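Local atomic coordinates of cytochrome P450 monooxygenase (Rhodococcus sp. ECU0066, PDB entry 6KBH), a protein that probably catalyses monooxygenation at a heme, with electrons delivered through the FMN and [2Fe-2S] centres carried on the same polypeptide chain. Residues Arg258-Gln261 / Val266-Asp269; Leu410-Pro415 / Leu457-Pro462; Leu58-Ser61 / Val67-Ser70; Glu196-Thr201 / Leu240-Lys245. All blocks are in the same frame, centred on the assembly; numbering follows the deposited sequence.

Contact 1: Arg258-Gln261 / Val266-Asp269; sequences RVQQ and VVTD
Val259 and Val267 meet at about a right angle, methyl against methyl, with Val259 CG2 lying 3.5 Å from Val267 CG2. The other branch of Val267 serves a second neighbour: its CG1, anti to the backbone N (chi1 154°), rests 3.6 Å from Gln260 CB. Val267 thus turns toward the helix and spreads its fork over two consecutive residues of 258-261. A beta-branched side chain suits this place because its two methyls diverge directly from the backbone, and one can meet Val259 while the other meets Gln260.

Gln260 runs past Val267 at a slant. Its CG stands anti to the backbone N (chi1 -170°) and the chain then continues extended, so that CG passes the backbone oxygen of Val267, CG to O 3.2 Å, and the amide is carried on to the level of Asp269. The modelled approach of Gln260 to Asp269 is doubtful; the sound partner of Asp269 is Arg244, which forms a salt bridge with OD1.

The pair closes the turn between helix 252-262 and helix 269-281, which match the H helix and the start of the long central helix of the P450 fold. Thr268, at the N-cap of the latter, bonds Ser270 OG and Tyr271 N through its OG1. The chemistry of the contact is thus mostly aliphatic, valine methyls and the glutamine stem, with the charged Asp269 at the exposed margin.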
loop_
_atom_site.group_PDB
_atom_site.type_symbol
_atom_site.label_atom_id
_atom_site.label_comp_id
_atom_site.label_asym_id
_atom_site.label_seq_id
_atom_site.Cartn_x
_atom_site.Cartn_y
_atom_site.Cartn_z
ATOM N N ARG A 258 0.602 -8.479 -27.992
ATOM C CA ARG A 258 2.017 -8.785 -28.165
ATOM C C ARG A 258 2.409 -10.072 -27.456
ATOM O O ARG A 258 3.286 -10.798 -27.939
ATOM C CB ARG A 258 2.870 -7.621 -27.669
ATOM C CG ARG A 258 2.235 -6.279 -27.935
ATOM C CD ARG A 258 3.139 -5.125 -27.554
ATOM N NE ARG A 258 2.417 -3.866 -27.687
ATOM C CZ ARG A 258 2.068 -3.096 -26.662
ATOM N NH1 ARG A 258 2.393 -3.450 -25.428
ATOM N NH2 ARG A 258 1.395 -1.973 -26.872
ATOM N N VAL A 259 1.779 -10.374 -26.318
ATOM C CA VAL A 259 2.077 -11.631 -25.645
ATOM C C VAL A 259 1.523 -12.804 -26.443
ATOM O O VAL A 259 2.043 -13.924 -26.358
ATOM C CB VAL A 259 1.549 -11.616 -24.196
ATOM C CG1 VAL A 259 1.865 -10.288 -23.527
ATOM C CG2 VAL A 259 0.058 -11.887 -24.156
ATOM N N GLN A 260 0.476 -12.569 -27.243
ATOM C CA GLN A 260 -0.034 -13.616 -28.123
ATOM C C GLN A 260 1.012 -14.016 -29.153
ATOM O O GLN A 260 1.234 -15.205 -29.401
ATOM C CB GLN A 260 -1.317 -13.153 -28.813
ATOM C CG GLN A 260 -2.037 -14.266 -29.555
ATOM C CD GLN A 260 -3.275 -13.786 -30.282
ATOM O OE1 GLN A 260 -3.508 -12.584 -30.413
ATOM N NE2 GLN A 260 -4.081 -14.727 -30.760
ATOM N N GLN A 261 1.673 -13.035 -29.767
ATOM C CA GLN A 261 2.728 -13.377 -30.715
ATOM C C GLN A 261 3.949 -13.951 -30.006
ATOM O O GLN A 261 4.677 -14.762 -30.591
ATOM C CB GLN A 261 3.109 -12.157 -31.556
ATOM C CG GLN A 261 2.008 -11.622 -32.487
ATOM C CD GLN A 261 1.171 -12.703 -33.187
ATOM O OE1 GLN A 261 1.622 -13.828 -33.417
ATOM N NE2 GLN A 261 -0.058 -12.343 -33.541
ATOM N N VAL A 266 -0.303 -19.708 -24.770
ATOM C CA VAL A 266 -0.701 -19.152 -23.485
ATOM C C VAL A 266 -1.884 -18.208 -23.663
ATOM O O VAL A 266 -2.810 -18.194 -22.836
ATOM C CB VAL A 266 0.506 -18.455 -22.850
ATOM C CG1 VAL A 266 0.084 -17.433 -21.795
ATOM C CG2 VAL A 266 1.471 -19.469 -22.274
ATOM N N VAL A 267 -1.893 -17.459 -24.758
ATOM C CA VAL A 267 -2.806 -16.357 -24.969
ATOM C C VAL A 267 -3.408 -16.572 -26.351
ATOM O O VAL A 267 -2.696 -16.527 -27.360
ATOM C CB VAL A 267 -2.075 -15.017 -24.820
ATOM C CG1 VAL A 267 -2.735 -13.929 -25.602
ATOM C CG2 VAL A 267 -2.012 -14.626 -23.337
ATOM N N THR A 268 -4.702 -16.868 -26.391
ATOM C CA THR A 268 -5.383 -17.308 -27.601
ATOM C C THR A 268 -6.380 -16.256 -28.062
ATOM O O THR A 268 -6.760 -15.360 -27.309
ATOM C CB THR A 268 -6.111 -18.635 -27.363
ATOM O OG1 THR A 268 -7.266 -18.396 -26.547
ATOM C CG2 THR A 268 -5.206 -19.631 -26.665
ATOM N N ASP A 269 -6.835 -16.392 -29.312
ATOM C CA ASP A 269 -7.801 -15.432 -29.842
ATOM C C ASP A 269 -9.077 -15.422 -29.011
ATOM O O ASP A 269 -9.675 -14.361 -28.789
ATOM C CB ASP A 269 -8.117 -15.744 -31.303
ATOM C CG ASP A 269 -6.955 -15.450 -32.221
ATOM O OD1 ASP A 269 -6.085 -14.640 -31.836
ATOM O OD2 ASP A 269 -6.906 -16.039 -33.321
#

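Contact 2: Leu410-Pro415 / Leu457-Pro462; sequences LTRRLP and LSRRQP
Arg412 sets out with CG anti to its carbonyl carbon (chi1 -74°) and bends at CG (chi2 -90°), a course that carries its guanidinium from the helix across to Arg459. The helix, 396-413, is the one that follows the heme-ligating Cys393, the L helix of the P450 fold. The facing residues 457-462 belong to an irregular run that leads to strand 475-486, part of the antiparallel sheet that carries FMN-binding Arg520.

The link is a single hydrogen bond, Arg412 NH1 to Arg459 O at 2.7 Å. The N-H points only moderately straight at the oxygen (144°), and the donor sits well above the carbonyl plane. A long arginine suits this place because it can span the gap and still present an N-H to a carbonyl in a segment without regular structure. Near it, Glu408 of the same helix makes a weak, long ion pair with Arg412 NH1 and a weak hydrogen bond with Gln461 N, so the acid touches both sides of the joint. It may also ease the presence of two arginines, since Arg412 NH2 and Arg459 NE are 5.7 Å apart. A methionine in place of Arg412 would probably leave the Arg459 carbonyl without this donor and the linking segment less firmly tied to the helix.

Arg459 CB completes the join, lying over one face of the Arg412 guanidinium, off toward its rim and 3.5 Å from NH1.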
loop_
_atom_site.group_PDB
_atom_site.type_symbol
_atom_site.label_atom_id
_atom_site.label_comp_id
_atom_site.label_asym_id
_atom_site.label_seq_id
_atom_site.Cartn_x
_atom_site.Cartn_y
_atom_site.Cartn_z
ATOM N N LEU A 410 -12.800 15.926 -4.577
ATOM C CA LEU A 410 -14.007 16.265 -3.830
ATOM C C LEU A 410 -13.684 16.833 -2.453
ATOM O O LEU A 410 -14.490 17.584 -1.893
ATOM C CB LEU A 410 -14.918 15.044 -3.713
ATOM C CG LEU A 410 -15.270 14.361 -5.036
ATOM C CD1 LEU A 410 -16.013 13.072 -4.777
ATOM C CD2 LEU A 410 -16.082 15.278 -5.941
ATOM N N THR A 411 -12.525 16.489 -1.889
ATOM C CA THR A 411 -12.092 17.147 -0.659
ATOM C C THR A 411 -11.431 18.488 -0.937
ATOM O O THR A 411 -11.470 19.381 -0.084
ATOM C CB THR A 411 -11.134 16.254 0.124
ATOM O OG1 THR A 411 -9.926 16.063 -0.629
ATOM C CG2 THR A 411 -11.789 14.917 0.422
ATOM N N ARG A 412 -10.809 18.642 -2.105
ATOM C CA ARG A 412 -10.246 19.935 -2.478
ATOM C C ARG A 412 -11.350 20.948 -2.742
ATOM O O ARG A 412 -11.450 21.974 -2.060
ATOM C CB ARG A 412 -9.359 19.786 -3.713
ATOM C CG ARG A 412 -8.023 19.125 -3.453
ATOM C CD ARG A 412 -6.954 20.134 -3.101
ATOM N NE ARG A 412 -5.629 19.524 -3.136
ATOM C CZ ARG A 412 -4.984 19.202 -4.253
ATOM N NH1 ARG A 412 -5.537 19.435 -5.436
ATOM N NH2 ARG A 412 -3.781 18.647 -4.189
ATOM N N ARG A 413 -12.205 20.661 -3.723
ATOM C CA ARG A 413 -13.129 21.668 -4.226
ATOM C C ARG A 413 -14.337 21.852 -3.312
ATOM O O ARG A 413 -14.767 22.986 -3.079
ATOM C CB ARG A 413 -13.569 21.299 -5.644
ATOM C CG ARG A 413 -12.422 21.331 -6.645
ATOM C CD ARG A 413 -12.780 20.709 -7.984
ATOM N NE ARG A 413 -13.742 21.499 -8.741
ATOM C CZ ARG A 413 -14.077 21.254 -10.004
ATOM N NH1 ARG A 413 -13.520 20.246 -10.659
ATOM N NH2 ARG A 413 -14.965 22.025 -10.616
ATOM N N LEU A 414 -14.899 20.766 -2.780
ATOM C CA LEU A 414 -16.140 20.821 -2.006
ATOM C C LEU A 414 -15.963 20.252 -0.601
ATOM O O LEU A 414 -16.594 19.249 -0.248
ATOM C CB LEU A 414 -17.262 20.081 -2.733
ATOM C CG LEU A 414 -17.397 20.246 -4.248
ATOM C CD1 LEU A 414 -18.711 19.669 -4.740
ATOM C CD2 LEU A 414 -17.318 21.707 -4.603
ATOM N N PRO A 415 -15.132 20.880 0.240
ATOM C CA PRO A 415 -15.059 20.438 1.640
ATOM C C PRO A 415 -16.308 20.768 2.432
ATOM O O PRO A 415 -16.569 20.117 3.449
ATOM C CB PRO A 415 -13.841 21.196 2.192
ATOM C CG PRO A 415 -13.155 21.785 0.996
ATOM C CD PRO A 415 -14.238 22.021 -0.000
ATOM N N LEU A 457 -6.782 23.931 -8.153
ATOM C CA LEU A 457 -6.933 22.870 -9.145
ATOM C C LEU A 457 -5.607 22.504 -9.801
ATOM O O LEU A 457 -5.312 21.319 -10.003
ATOM C CB LEU A 457 -7.970 23.287 -10.205
ATOM C CG LEU A 457 -9.309 23.883 -9.743
ATOM C CD1 LEU A 457 -9.131 25.219 -9.028
ATOM C CD2 LEU A 457 -10.235 24.069 -10.949
ATOM N N SER A 458 -4.794 23.508 -10.125
ATOM C CA SER A 458 -3.428 23.244 -10.556
ATOM C C SER A 458 -2.667 22.435 -9.517
ATOM O O SER A 458 -1.699 21.742 -9.856
ATOM C CB SER A 458 -2.703 24.559 -10.839
ATOM O OG SER A 458 -3.453 25.382 -11.717
ATOM N N ARG A 459 -3.072 22.522 -8.247
ATOM C CA ARG A 459 -2.579 21.592 -7.234
ATOM C C ARG A 459 -2.978 20.173 -7.593
ATOM O O ARG A 459 -4.170 19.875 -7.749
ATOM C CB ARG A 459 -3.148 21.935 -5.862
ATOM C CG ARG A 459 -2.781 23.271 -5.303
ATOM C CD ARG A 459 -2.913 23.164 -3.799
ATOM N NE ARG A 459 -1.965 23.982 -3.058
ATOM C CZ ARG A 459 -2.012 25.307 -3.004
ATOM N NH1 ARG A 459 -2.958 25.964 -3.658
ATOM N NH2 ARG A 459 -1.115 25.972 -2.294
ATOM N N ARG A 460 -1.993 19.292 -7.710
ATOM C CA ARG A 460 -2.267 17.879 -7.911
ATOM C C ARG A 460 -1.362 17.099 -6.974
ATOM O O ARG A 460 -0.151 17.348 -6.923
ATOM C CB ARG A 460 -2.088 17.476 -9.370
ATOM C CG ARG A 460 -0.692 17.172 -9.875
ATOM C CD ARG A 460 -0.770 16.033 -10.865
ATOM N NE ARG A 460 0.436 15.215 -10.830
ATOM C CZ ARG A 460 0.583 14.085 -11.510
ATOM N NH1 ARG A 460 -0.407 13.646 -12.277
ATOM N NH2 ARG A 460 1.717 13.396 -11.431
ATOM N N GLN A 461 -1.956 16.197 -6.184
ATOM C CA GLN A 461 -1.096 15.403 -5.319
ATOM C C GLN A 461 -0.753 14.097 -6.004
ATOM O O GLN A 461 -1.653 13.408 -6.497
ATOM C CB GLN A 461 -1.762 15.121 -3.983
ATOM C CG GLN A 461 -0.804 14.502 -2.990
ATOM C CD GLN A 461 -1.456 14.168 -1.681
ATOM O OE1 GLN A 461 -2.676 14.154 -1.578
ATOM N NE2 GLN A 461 -0.645 13.904 -0.662
ATOM N N PRO A 462 0.526 13.740 -6.067
ATOM C CA PRO A 462 0.899 12.456 -6.672
ATOM C C PRO A 462 0.245 11.293 -5.942
ATOM O O PRO A 462 0.204 11.247 -4.709
ATOM C CB PRO A 462 2.427 12.425 -6.533
ATOM C CG PRO A 462 2.729 13.383 -5.422
ATOM C CD PRO A 462 1.699 14.464 -5.545
#

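Contact 3: Leu58-Ser61 / Val67-Ser70; sequences LRWS and VFYS
Ser61 OG, gripped by hydrogen bonds to Glu65 O and Thr79 OG1, also lies in the plane of the Phe68 ring at its edge, 3.3 Å from CE1. The small hydroxyl suits this buried place: anti to the backbone N (chi1 -169°), it finds its polar partners outside the aromatic contact and still leaves room for the ring beside it.

Trp60 comes to Phe68 from another direction. The corner of its six-membered ring sits over one face of the phenyl, toward the rim, with Trp60 CH2 3.8 Å from Phe68 CE1. The ring planes are inclined by 36° and the centroids are 5.2 Å apart, an oblique meeting of two aromatics. Leu58 adds an apolar touch at the phenyl's edge, CD2 reaching to 4.1 Å from Phe68 CZ. Phe68 can receive all three because its CG lies between its backbone N and carbonyl carbon (chi1 61°), which directs the ring at the helix. With an alanine at Phe68, a gap is likely to open between helix and strand, leaving the Trp60 corner and the Leu58 methyl without their aromatic partner.

In the fold the contact joins helix 59-64, which matches the A helix of P450s, to the strand that follows it. Strand 67-69 is an edge of the mixed sheet and pairs with 76-78, where Phe68 bonds Val77 through the backbone. Phe43 meets Phe68 edge-to-face, and helix 38-41 supplies Ala40 beside it.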
loop_
_atom_site.group_PDB
_atom_site.type_symbol
_atom_site.label_atom_id
_atom_site.label_comp_id
_atom_site.label_asym_id
_atom_site.label_seq_id
_atom_site.Cartn_x
_atom_site.Cartn_y
_atom_site.Cartn_z
ATOM N N LEU A 58 -22.813 -10.618 11.245
ATOM C CA LEU A 58 -22.160 -11.886 11.550
ATOM C C LEU A 58 -21.171 -11.760 12.704
ATOM O O LEU A 58 -20.286 -12.609 12.851
ATOM C CB LEU A 58 -21.460 -12.457 10.316
ATOM C CG LEU A 58 -22.351 -12.803 9.119
ATOM C CD1 LEU A 58 -22.104 -11.829 7.986
ATOM C CD2 LEU A 58 -22.114 -14.230 8.656
ATOM N N ARG A 59 -21.299 -10.709 13.519
ATOM C CA ARG A 59 -20.553 -10.641 14.771
ATOM C C ARG A 59 -20.747 -11.910 15.595
ATOM O O ARG A 59 -19.796 -12.421 16.198
ATOM C CB ARG A 59 -20.989 -9.411 15.567
ATOM C CG ARG A 59 -20.238 -9.191 16.870
ATOM C CD ARG A 59 -18.916 -8.474 16.641
ATOM N NE ARG A 59 -18.297 -8.053 17.895
ATOM C CZ ARG A 59 -17.476 -8.815 18.612
ATOM N NH1 ARG A 59 -17.181 -10.039 18.196
ATOM N NH2 ARG A 59 -16.951 -8.357 19.742
ATOM N N TRP A 60 -21.977 -12.438 15.624
ATOM C CA TRP A 60 -22.247 -13.667 16.364
ATOM C C TRP A 60 -21.453 -14.841 15.807
ATOM O O TRP A 60 -21.106 -15.765 16.552
ATOM C CB TRP A 60 -23.746 -13.981 16.343
ATOM C CG TRP A 60 -24.260 -14.336 14.979
ATOM C CD1 TRP A 60 -24.776 -13.481 14.049
ATOM C CD2 TRP A 60 -24.287 -15.641 14.382
ATOM N NE1 TRP A 60 -25.126 -14.171 12.913
ATOM C CE2 TRP A 60 -24.834 -15.497 13.092
ATOM C CE3 TRP A 60 -23.900 -16.913 14.814
ATOM C CZ2 TRP A 60 -25.011 -16.579 12.231
ATOM C CZ3 TRP A 60 -24.072 -17.986 13.955
ATOM C CH2 TRP A 60 -24.622 -17.811 12.679
ATOM N N SER A 61 -21.155 -14.826 14.507
ATOM C CA SER A 61 -20.403 -15.928 13.916
ATOM C C SER A 61 -18.909 -15.814 14.215
ATOM O O SER A 61 -18.241 -16.827 14.448
ATOM C CB SER A 61 -20.658 -15.987 12.409
ATOM O OG SER A 61 -20.144 -17.185 11.852
ATOM N N VAL A 67 -17.744 -21.034 11.334
ATOM C CA VAL A 67 -18.038 -21.751 10.097
ATOM C C VAL A 67 -19.365 -22.473 10.271
ATOM O O VAL A 67 -19.531 -23.253 11.214
ATOM C CB VAL A 67 -16.927 -22.756 9.735
ATOM C CG1 VAL A 67 -17.316 -23.573 8.508
ATOM C CG2 VAL A 67 -15.615 -22.039 9.505
ATOM N N PHE A 68 -20.307 -22.225 9.366
ATOM C CA PHE A 68 -21.603 -22.875 9.477
ATOM C C PHE A 68 -22.184 -23.123 8.096
ATOM O O PHE A 68 -21.793 -22.496 7.105
ATOM C CB PHE A 68 -22.581 -22.054 10.331
ATOM C CG PHE A 68 -22.878 -20.677 9.790
ATOM C CD1 PHE A 68 -22.098 -19.590 10.153
ATOM C CD2 PHE A 68 -23.957 -20.465 8.944
ATOM C CE1 PHE A 68 -22.377 -18.321 9.672
ATOM C CE2 PHE A 68 -24.240 -19.199 8.459
ATOM C CZ PHE A 68 -23.446 -18.124 8.825
ATOM N N TYR A 69 -23.124 -24.063 8.047
ATOM C CA TYR A 69 -23.906 -24.308 6.849
ATOM C C TYR A 69 -25.154 -23.437 6.870
ATOM O O TYR A 69 -25.812 -23.298 7.905
ATOM C CB TYR A 69 -24.296 -25.782 6.736
ATOM C CG TYR A 69 -25.096 -26.069 5.495
ATOM C CD1 TYR A 69 -24.502 -26.023 4.242
ATOM C CD2 TYR A 69 -26.453 -26.367 5.569
ATOM C CE1 TYR A 69 -25.230 -26.272 3.094
ATOM C CE2 TYR A 69 -27.190 -26.619 4.426
ATOM C CZ TYR A 69 -26.571 -26.571 3.193
ATOM O OH TYR A 69 -27.292 -26.820 2.050
ATOM N N SER A 70 -25.467 -22.844 5.724
ATOM C CA SER A 70 -26.617 -21.965 5.592
ATOM C C SER A 70 -27.706 -22.686 4.815
ATOM O O SER A 70 -27.444 -23.137 3.693
ATOM C CB SER A 70 -26.219 -20.668 4.886
ATOM O OG SER A 70 -27.354 -19.901 4.527
#

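Contact 4: Glu196-Thr201 / Leu240-Lys245; sequences EEDMDT and LDKMRK
Lys242 NZ is shared by two acids, Asp198 and Glu197, in a small salt-bridge network. The stronger arm goes to Asp198, with NZ 2.9 Å from OD2 and placed on the syn lone pair of that oxygen, the side facing OD1. The second arm is weak: Lys242 NZ lies 3.3 Å from Glu197 OE1. Two neighbouring carboxylates facing one ammonium group make a sensible match, and the lysine probably offsets part of the repulsion between the two acids.

The next shell is the chains that bring these groups together. Lys242 leaves its helix with CG anti to the backbone N (chi1 174°), runs on extended and then turns at chi3 (-84°), a path that suits a long, flexible residue, because the nearest CA atoms, of Asp198 and Lys242, are 10.2 Å apart. Lysine and aspartate approach from opposite directions, whereas Glu197 crosses the lysine at a slant and, being bent at chi2, swings its carboxylate round to the same nitrogen. The Asp198 side chain also packs on Phe235 and Val239 of helix 219-242.

Beyond this polar surface lies a buried layer. Met199 packs on Leu189 and His190 of helix 183-192, and Met243 on Val194 and Pro195. The network therefore bridges, on the outer side, the region entering helix 199-204 and the end of long helix 219-242, consistent with the F and G helices of P450s, while Met243 and Leu240 also touch Met253 of helix 252-262.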
loop_
_atom_site.group_PDB
_atom_site.type_symbol
_atom_site.label_atom_id
_atom_site.label_comp_id
_atom_site.label_asym_id
_atom_site.label_seq_id
_atom_site.Cartn_x
_atom_site.Cartn_y
_atom_site.Cartn_z
ATOM N N GLU A 196 -11.249 5.807 -28.456
ATOM C CA GLU A 196 -12.302 6.662 -27.923
ATOM C C GLU A 196 -13.521 6.686 -28.838
ATOM O O GLU A 196 -14.652 6.835 -28.360
ATOM C CB GLU A 196 -11.766 8.076 -27.708
ATOM C CG GLU A 196 -10.391 8.105 -27.051
ATOM C CD GLU A 196 -10.024 9.477 -26.527
ATOM O OE1 GLU A 196 -10.912 10.354 -26.504
ATOM O OE2 GLU A 196 -8.851 9.676 -26.139
ATOM N N GLU A 197 -13.308 6.564 -30.149
ATOM C CA GLU A 197 -14.401 6.361 -31.095
ATOM C C GLU A 197 -15.353 5.268 -30.623
ATOM O O GLU A 197 -16.579 5.421 -30.676
ATOM C CB GLU A 197 -13.827 6.003 -32.469
ATOM C CG GLU A 197 -12.586 6.793 -32.864
ATOM C CD GLU A 197 -11.579 5.954 -33.635
ATOM O OE1 GLU A 197 -11.996 5.026 -34.363
ATOM O OE2 GLU A 197 -10.366 6.212 -33.502
ATOM N N ASP A 198 -14.796 4.163 -30.138
ATOM C CA ASP A 198 -15.543 2.945 -29.855
ATOM C C ASP A 198 -16.062 2.867 -28.427
ATOM O O ASP A 198 -16.727 1.884 -28.079
ATOM C CB ASP A 198 -14.664 1.725 -30.131
ATOM C CG ASP A 198 -14.354 1.556 -31.602
ATOM O OD1 ASP A 198 -15.303 1.391 -32.397
ATOM O OD2 ASP A 198 -13.160 1.593 -31.964
ATOM N N MET A 199 -15.786 3.865 -27.594
ATOM C CA MET A 199 -16.048 3.694 -26.173
ATOM C C MET A 199 -17.522 3.885 -25.846
ATOM O O MET A 199 -18.103 3.071 -25.120
ATOM C CB MET A 199 -15.182 4.658 -25.367
ATOM C CG MET A 199 -13.690 4.373 -25.489
ATOM S SD MET A 199 -12.724 5.036 -24.122
ATOM C CE MET A 199 -13.139 6.772 -24.248
ATOM N N ASP A 200 -18.157 4.914 -26.416
ATOM C CA ASP A 200 -19.505 5.268 -25.983
ATOM C C ASP A 200 -20.512 4.139 -26.184
ATOM O O ASP A 200 -21.494 4.068 -25.438
ATOM C CB ASP A 200 -19.993 6.528 -26.687
ATOM C CG ASP A 200 -19.474 7.782 -26.032
ATOM O OD1 ASP A 200 -18.966 7.678 -24.890
ATOM O OD2 ASP A 200 -19.567 8.862 -26.649
ATOM N N THR A 201 -20.323 3.246 -27.163
ATOM C CA THR A 201 -21.296 2.158 -27.244
ATOM C C THR A 201 -20.971 1.072 -26.229
ATOM O O THR A 201 -21.871 0.544 -25.566
ATOM C CB THR A 201 -21.382 1.553 -28.645
ATOM O OG1 THR A 201 -21.736 2.577 -29.571
ATOM C CG2 THR A 201 -22.514 0.489 -28.676
ATOM N N LEU A 240 -11.665 -5.677 -31.088
ATOM C CA LEU A 240 -10.415 -6.426 -30.992
ATOM C C LEU A 240 -9.784 -6.630 -32.364
ATOM O O LEU A 240 -8.558 -6.554 -32.505
ATOM C CB LEU A 240 -10.646 -7.772 -30.309
ATOM C CG LEU A 240 -9.353 -8.552 -30.051
ATOM C CD1 LEU A 240 -8.413 -7.744 -29.167
ATOM C CD2 LEU A 240 -9.632 -9.915 -29.442
ATOM N N ASP A 241 -10.602 -6.903 -33.385
ATOM C CA ASP A 241 -10.069 -7.040 -34.737
ATOM C C ASP A 241 -9.494 -5.721 -35.239
ATOM O O ASP A 241 -8.491 -5.708 -35.961
ATOM C CB ASP A 241 -11.154 -7.545 -35.688
ATOM C CG ASP A 241 -11.432 -9.028 -35.528
ATOM O OD1 ASP A 241 -10.635 -9.720 -34.856
ATOM O OD2 ASP A 241 -12.446 -9.503 -36.083
ATOM N N LYS A 242 -10.116 -4.599 -34.869
ATOM C CA LYS A 242 -9.617 -3.300 -35.311
ATOM C C LYS A 242 -8.248 -3.002 -34.708
ATOM O O LYS A 242 -7.308 -2.642 -35.426
ATOM C CB LYS A 242 -10.615 -2.200 -34.951
ATOM C CG LYS A 242 -10.094 -0.805 -35.243
ATOM C CD LYS A 242 -10.905 0.270 -34.544
ATOM C CE LYS A 242 -12.134 0.647 -35.349
ATOM N NZ LYS A 242 -12.790 1.871 -34.809
ATOM N N MET A 243 -8.117 -3.137 -33.388
ATOM C CA MET A 243 -6.842 -2.923 -32.715
ATOM C C MET A 243 -5.904 -4.112 -32.848
ATOM O O MET A 243 -4.795 -4.071 -32.305
ATOM C CB MET A 243 -7.066 -2.613 -31.231
ATOM C CG MET A 243 -7.832 -3.694 -30.480
ATOM S SD MET A 243 -7.966 -3.397 -28.702
ATOM C CE MET A 243 -9.026 -1.962 -28.681
ATOM N N ARG A 244 -6.317 -5.155 -33.569
ATOM C CA ARG A 244 -5.472 -6.328 -33.747
ATOM C C ARG A 244 -4.180 -5.983 -34.488
ATOM O O ARG A 244 -3.166 -6.663 -34.303
ATOM C CB ARG A 244 -6.246 -7.420 -34.489
ATOM C CG ARG A 244 -5.664 -8.834 -34.386
ATOM C CD ARG A 244 -5.651 -9.347 -32.956
ATOM N NE ARG A 244 -6.790 -10.206 -32.641
ATOM C CZ ARG A 244 -6.702 -11.521 -32.461
ATOM N NH1 ARG A 244 -5.528 -12.125 -32.583
ATOM N NH2 ARG A 244 -7.783 -12.229 -32.160
ATOM N N LYS A 245 -4.166 -4.918 -35.292
ATOM C CA LYS A 245 -3.013 -4.640 -36.137
ATOM C C LYS A 245 -2.311 -3.332 -35.754
ATOM O O LYS A 245 -1.451 -2.836 -36.500
ATOM C CB LYS A 245 -3.412 -4.681 -37.611
ATOM C CG LYS A 245 -4.574 -3.735 -38.057
ATOM C CD LYS A 245 -4.291 -2.254 -37.803
ATOM C CE LYS A 245 -5.452 -1.290 -37.997
ATOM N NZ LYS A 245 -5.047 0.015 -37.374
#

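Overall arrangement
Contacts 1 and 3 are buried and rest on apolar side chains: valines and a glutamine stem in the first, aromatics and a leucine in the third. Contacts 2 and 4 lie at the surface and rely on charged side chains, a guanidinium given to a backbone carbonyl in one and a lysine shared by two acids in the other. Contacts 1 and 4 have centres about 18 Å apart and meet through the salt bridge of Arg244 to Asp269; helices 219-242 and 252-262 also follow one another. Contact 3 stands apart at the edge strand 67-69 of the mixed sheet, its centre over 40 Å from each of the others. Contact 2 alone involves the passage toward the FMN-binding part.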